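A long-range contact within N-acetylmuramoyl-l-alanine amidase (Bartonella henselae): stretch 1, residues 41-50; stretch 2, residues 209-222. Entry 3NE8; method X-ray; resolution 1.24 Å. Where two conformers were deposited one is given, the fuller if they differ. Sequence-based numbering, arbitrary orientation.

Stretch 1, residues 41-50: DELQKGSHTI
Stretch 2 209-222: RKQMAASIAYSIRQ

Stretch 2 is helical throughout, from R209 to Q222, with phi/psi close to -62/-41 and i-to-i+4 backbone hydrogen bonds such as A217 N to A213 O (2.8 Å) and R221 N to A217 O (3.0 Å). Stretch 1 enters as the last part of a helix, passes through a loop and joins a strand at T49. The two helix axes approach to 9.0 Å and cross at -47°, their N-to-C directions 47° apart. The register runs E42 CA to A214 CA (5.9 Å), L43 CA to A217 CA (5.6 Å) and T49 CA to R221 CA (7.9 Å), so both chains advance in the same sense. Together they bury 489 Å².

D41 (phi/psi -60/-45, chi1 t) stays clear of stretch 2, D41 OD2 coming no closer than 5.4 Å, to K210 CE. E42 (-62/-43; m, m, chi3 -46°) points toward the partner helix and sits as a knob in a hole formed by K210, A213, A214 and A217. Three small alanines leave space for it: E42 CB lies 3.9 Å from A217 CB, E42 CG 4.1 Å from A213 CB, and E42 OE1 3.8 Å from A214 CB. The carboxylate also meets the extended K210 side chain (t, t, t, t), with E42 OE2 3.4 Å from K210 CE; the 4.5 Å from E42 OE2 to K210 NZ is too long for a salt bridge.

L43 (-65/-36; m, t) has its CA-to-CB bond sideways, yet its end reaches the partner: L43 CD2 is 3.9 Å from both A217 CB and I220 CG2. I220 is m, t, and these contacts form a buried apolar patch. Q44 (-77/-14) is out of reach. K45 (-76/-27; m, t, t, t) sends its ammonium back to its own helix, where K45 NZ to E42 OE2 at 3.3 Å is a salt bridge containing a weak hydrogen bond. K45 NZ is also 3.9 Å from K210 NZ, a like-charge approach with the E42 carboxylate close by.

The backbone turns at G46 (-83/-176), where G46 N bonds to L43 O at 3.1 Å. S47 (-105/152, chi1 p) and H48 (63/29, chi1 m) carry the chain past R221, whose side chain folds as m, m, p with chi4 -132° and brings its guanidinium to the loop. S47 O lies over one face of that group, 2.8 Å from R221 NH1, and H48 O is 3.3 Å from R221 NH2. Poor angles exclude both as hydrogen bonds, but carbonyl oxygens beside a cation remain electrostatically favourable. Water 1 provides a sounder link, accepting from S47 N at 2.8 Å and from R221 NH1 at 3.2 Å.

T49 (-123/126, chi1 m) points toward the helix and places T49 OG1 3.1 Å from R221 NE, oblique to the guanidinium. I50 (-107/128; m, t) continues the strand beyond reach of stretch 2.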

# COMPACT_ATOMS: atom_id res chain seq x y z
N ASP A 41 -23.08 5.21 7.93
CA ASP A 41 -24.12 4.27 7.57
C ASP A 41 -23.61 3.20 6.60
O ASP A 41 -23.89 2.02 6.76
CB ASP A 41 -25.31 5.00 6.95
CG ASP A 41 -26.49 4.08 6.67
OD1 ASP A 41 -27.03 3.51 7.64
OD2 ASP A 41 -26.87 3.94 5.49
N GLU A 42 -22.86 3.62 5.58
CA GLU A 42 -22.32 2.66 4.63
C GLU A 42 -21.37 1.69 5.31
O GLU A 42 -21.39 0.49 5.03
CB GLU A 42 -21.62 3.38 3.47
CG GLU A 42 -22.56 4.18 2.56
CD GLU A 42 -23.61 3.32 1.90
OE1 GLU A 42 -23.27 2.24 1.38
OE2 GLU A 42 -24.80 3.72 1.90
N LEU A 43 -20.52 2.20 6.20
CA LEU A 43 -19.58 1.34 6.91
C LEU A 43 -20.30 0.35 7.82
O LEU A 43 -19.86 -0.80 7.96
CB LEU A 43 -18.58 2.18 7.70
CG LEU A 43 -17.56 2.90 6.84
CD1 LEU A 43 -16.86 3.96 7.65
CD2 LEU A 43 -16.54 1.92 6.29
N GLN A 44 -21.40 0.79 8.42
CA GLN A 44 -22.15 -0.04 9.35
C GLN A 44 -23.01 -1.09 8.63
O GLN A 44 -23.49 -2.05 9.25
CB GLN A 44 -22.95 0.83 10.33
CG GLN A 44 -22.04 1.53 11.34
CD GLN A 44 -22.73 2.52 12.26
OE1 GLN A 44 -23.87 2.97 12.02
NE2 GLN A 44 -22.02 2.91 13.32
N LYS A 45 -23.17 -0.94 7.32
CA LYS A 45 -23.82 -1.97 6.51
C LYS A 45 -22.85 -3.11 6.27
O LYS A 45 -23.26 -4.25 6.04
CB LYS A 45 -24.23 -1.41 5.14
CG LYS A 45 -25.43 -0.49 5.16
CD LYS A 45 -25.73 0.01 3.75
CE LYS A 45 -26.97 0.90 3.72
NZ LYS A 45 -27.21 1.47 2.36
N GLY A 46 -21.56 -2.80 6.30
CA GLY A 46 -20.53 -3.79 6.06
C GLY A 46 -20.22 -4.57 7.32
O GLY A 46 -20.87 -4.39 8.36
N SER A 47 -19.24 -5.45 7.24
CA SER A 47 -18.83 -6.20 8.42
C SER A 47 -17.52 -5.65 8.96
O SER A 47 -16.72 -5.07 8.21
CB SER A 47 -18.71 -7.69 8.11
OG SER A 47 -17.72 -7.94 7.12
N HIS A 48 -17.32 -5.81 10.26
CA HIS A 48 -16.01 -5.61 10.87
C HIS A 48 -15.44 -4.19 10.78
O HIS A 48 -14.22 -4.03 10.75
CB HIS A 48 -15.00 -6.60 10.29
CG HIS A 48 -15.44 -8.03 10.35
ND1 HIS A 48 -15.73 -8.77 9.22
CD2 HIS A 48 -15.65 -8.86 11.40
CE1 HIS A 48 -16.09 -9.99 9.57
NE2 HIS A 48 -16.06 -10.07 10.89
N THR A 49 -16.30 -3.17 10.71
CA THR A 49 -15.82 -1.80 10.88
C THR A 49 -16.55 -1.11 12.02
O THR A 49 -17.78 -1.07 12.04
CB THR A 49 -16.01 -0.94 9.61
OG1 THR A 49 -15.43 -1.61 8.48
CG2 THR A 49 -15.36 0.41 9.80
N ILE A 50 -15.79 -0.57 12.97
CA ILE A 50 -16.36 0.20 14.07
C ILE A 50 -16.05 1.67 13.82
O ILE A 50 -14.90 2.03 13.58
CB ILE A 50 -15.78 -0.25 15.41
CG1 ILE A 50 -16.11 -1.72 15.66
CG2 ILE A 50 -16.32 0.60 16.55
CD1 ILE A 50 -15.61 -2.22 16.98
N ARG A 209 -24.12 12.01 -2.77
CA ARG A 209 -23.28 11.89 -1.58
C ARG A 209 -23.20 10.44 -1.10
O ARG A 209 -22.12 9.96 -0.73
CB ARG A 209 -23.76 12.81 -0.44
CG ARG A 209 -23.59 14.29 -0.72
CD ARG A 209 -23.69 15.16 0.55
NE ARG A 209 -24.86 14.84 1.38
CZ ARG A 209 -26.02 15.50 1.34
NH1 ARG A 209 -26.21 16.53 0.52
NH2 ARG A 209 -27.02 15.11 2.12
N LYS A 210 -24.33 9.74 -1.12
CA LYS A 210 -24.36 8.33 -0.74
C LYS A 210 -23.48 7.48 -1.65
O LYS A 210 -22.77 6.59 -1.19
CB LYS A 210 -25.81 7.82 -0.76
CG LYS A 210 -25.96 6.37 -0.33
CD LYS A 210 -27.41 5.94 -0.37
CE LYS A 210 -27.60 4.55 0.20
NZ LYS A 210 -29.04 4.21 0.35
N GLN A 211 -23.52 7.75 -2.95
CA GLN A 211 -22.70 6.99 -3.89
C GLN A 211 -21.21 7.21 -3.62
O GLN A 211 -20.41 6.27 -3.68
CB GLN A 211 -23.06 7.36 -5.33
CG GLN A 211 -24.45 6.86 -5.71
CD GLN A 211 -24.98 7.44 -7.00
OE1 GLN A 211 -24.29 8.20 -7.68
NE2 GLN A 211 -26.21 7.09 -7.35
N MSE A 212 -20.83 8.44 -3.30
CA MSE A 212 -19.43 8.70 -2.98
C MSE A 212 -19.05 8.03 -1.67
O MSE A 212 -17.97 7.46 -1.55
CB MSE A 212 -19.12 10.19 -2.94
CG MSE A 212 -17.66 10.48 -2.65
SE MSE A 212 -17.19 12.35 -2.88
CE MSE A 212 -15.36 12.28 -2.23
N ALA A 213 -19.93 8.12 -0.67
CA ALA A 213 -19.68 7.47 0.60
C ALA A 213 -19.52 5.96 0.42
O ALA A 213 -18.67 5.34 1.07
CB ALA A 213 -20.80 7.79 1.59
N ALA A 214 -20.33 5.36 -0.44
CA ALA A 214 -20.23 3.92 -0.69
C ALA A 214 -18.87 3.55 -1.26
O ALA A 214 -18.29 2.51 -0.89
CB ALA A 214 -21.34 3.46 -1.61
N SER A 215 -18.34 4.39 -2.15
CA SER A 215 -17.03 4.14 -2.73
C SER A 215 -15.94 4.24 -1.66
O SER A 215 -15.04 3.40 -1.57
CB SER A 215 -16.76 5.14 -3.85
OG SER A 215 -15.47 4.94 -4.41
N ILE A 216 -16.02 5.28 -0.83
CA ILE A 216 -15.05 5.41 0.25
C ILE A 216 -15.13 4.24 1.22
O ILE A 216 -14.10 3.72 1.67
CB ILE A 216 -15.19 6.77 0.96
CG1 ILE A 216 -14.91 7.90 -0.04
CG2 ILE A 216 -14.25 6.86 2.17
CD1 ILE A 216 -15.20 9.26 0.48
N ALA A 217 -16.34 3.77 1.51
CA ALA A 217 -16.51 2.63 2.41
C ALA A 217 -15.83 1.38 1.84
O ALA A 217 -15.19 0.62 2.57
CB ALA A 217 -17.98 2.37 2.69
N TYR A 218 -15.95 1.18 0.53
CA TYR A 218 -15.28 0.08 -0.14
C TYR A 218 -13.76 0.22 -0.00
O TYR A 218 -13.07 -0.76 0.30
CB TYR A 218 -15.70 0.02 -1.61
CG TYR A 218 -15.06 -1.10 -2.40
CD1 TYR A 218 -15.43 -2.42 -2.18
CD2 TYR A 218 -14.10 -0.84 -3.36
CE1 TYR A 218 -14.85 -3.46 -2.91
CE2 TYR A 218 -13.51 -1.87 -4.09
CZ TYR A 218 -13.89 -3.17 -3.85
OH TYR A 218 -13.30 -4.17 -4.59
N SER A 219 -13.25 1.42 -0.21
CA SER A 219 -11.83 1.67 -0.05
C SER A 219 -11.37 1.35 1.36
O SER A 219 -10.28 0.80 1.55
CB SER A 219 -11.46 3.11 -0.40
OG SER A 219 -11.70 3.34 -1.78
N ILE A 220 -12.18 1.73 2.35
CA ILE A 220 -11.86 1.43 3.74
C ILE A 220 -11.80 -0.07 4.00
O ILE A 220 -10.89 -0.56 4.67
CB ILE A 220 -12.85 2.13 4.70
CG1 ILE A 220 -12.63 3.64 4.64
CG2 ILE A 220 -12.68 1.59 6.12
CD1 ILE A 220 -13.73 4.44 5.34
N ARG A 221 -12.75 -0.82 3.46
CA ARG A 221 -12.73 -2.28 3.60
C ARG A 221 -11.46 -2.88 3.01
O ARG A 221 -10.85 -3.79 3.59
CB ARG A 221 -13.97 -2.89 2.94
CG ARG A 221 -15.29 -2.39 3.52
CD ARG A 221 -15.74 -3.22 4.71
NE ARG A 221 -14.80 -3.17 5.83
CZ ARG A 221 -14.37 -4.24 6.49
NH1 ARG A 221 -14.80 -5.45 6.14
NH2 ARG A 221 -13.52 -4.11 7.49
N GLN A 222 -11.05 -2.39 1.84
CA GLN A 222 -9.82 -2.88 1.22
C GLN A 222 -8.60 -2.54 2.07
O GLN A 222 -7.70 -3.35 2.25
CB GLN A 222 -9.67 -2.29 -0.18
CG GLN A 222 -10.67 -2.83 -1.19
CD GLN A 222 -10.42 -2.28 -2.57
OE1 GLN A 222 -10.09 -1.11 -2.73
NE2 GLN A 222 -10.56 -3.14 -3.59
O HOH W 1 -17.72 -6.19 5.02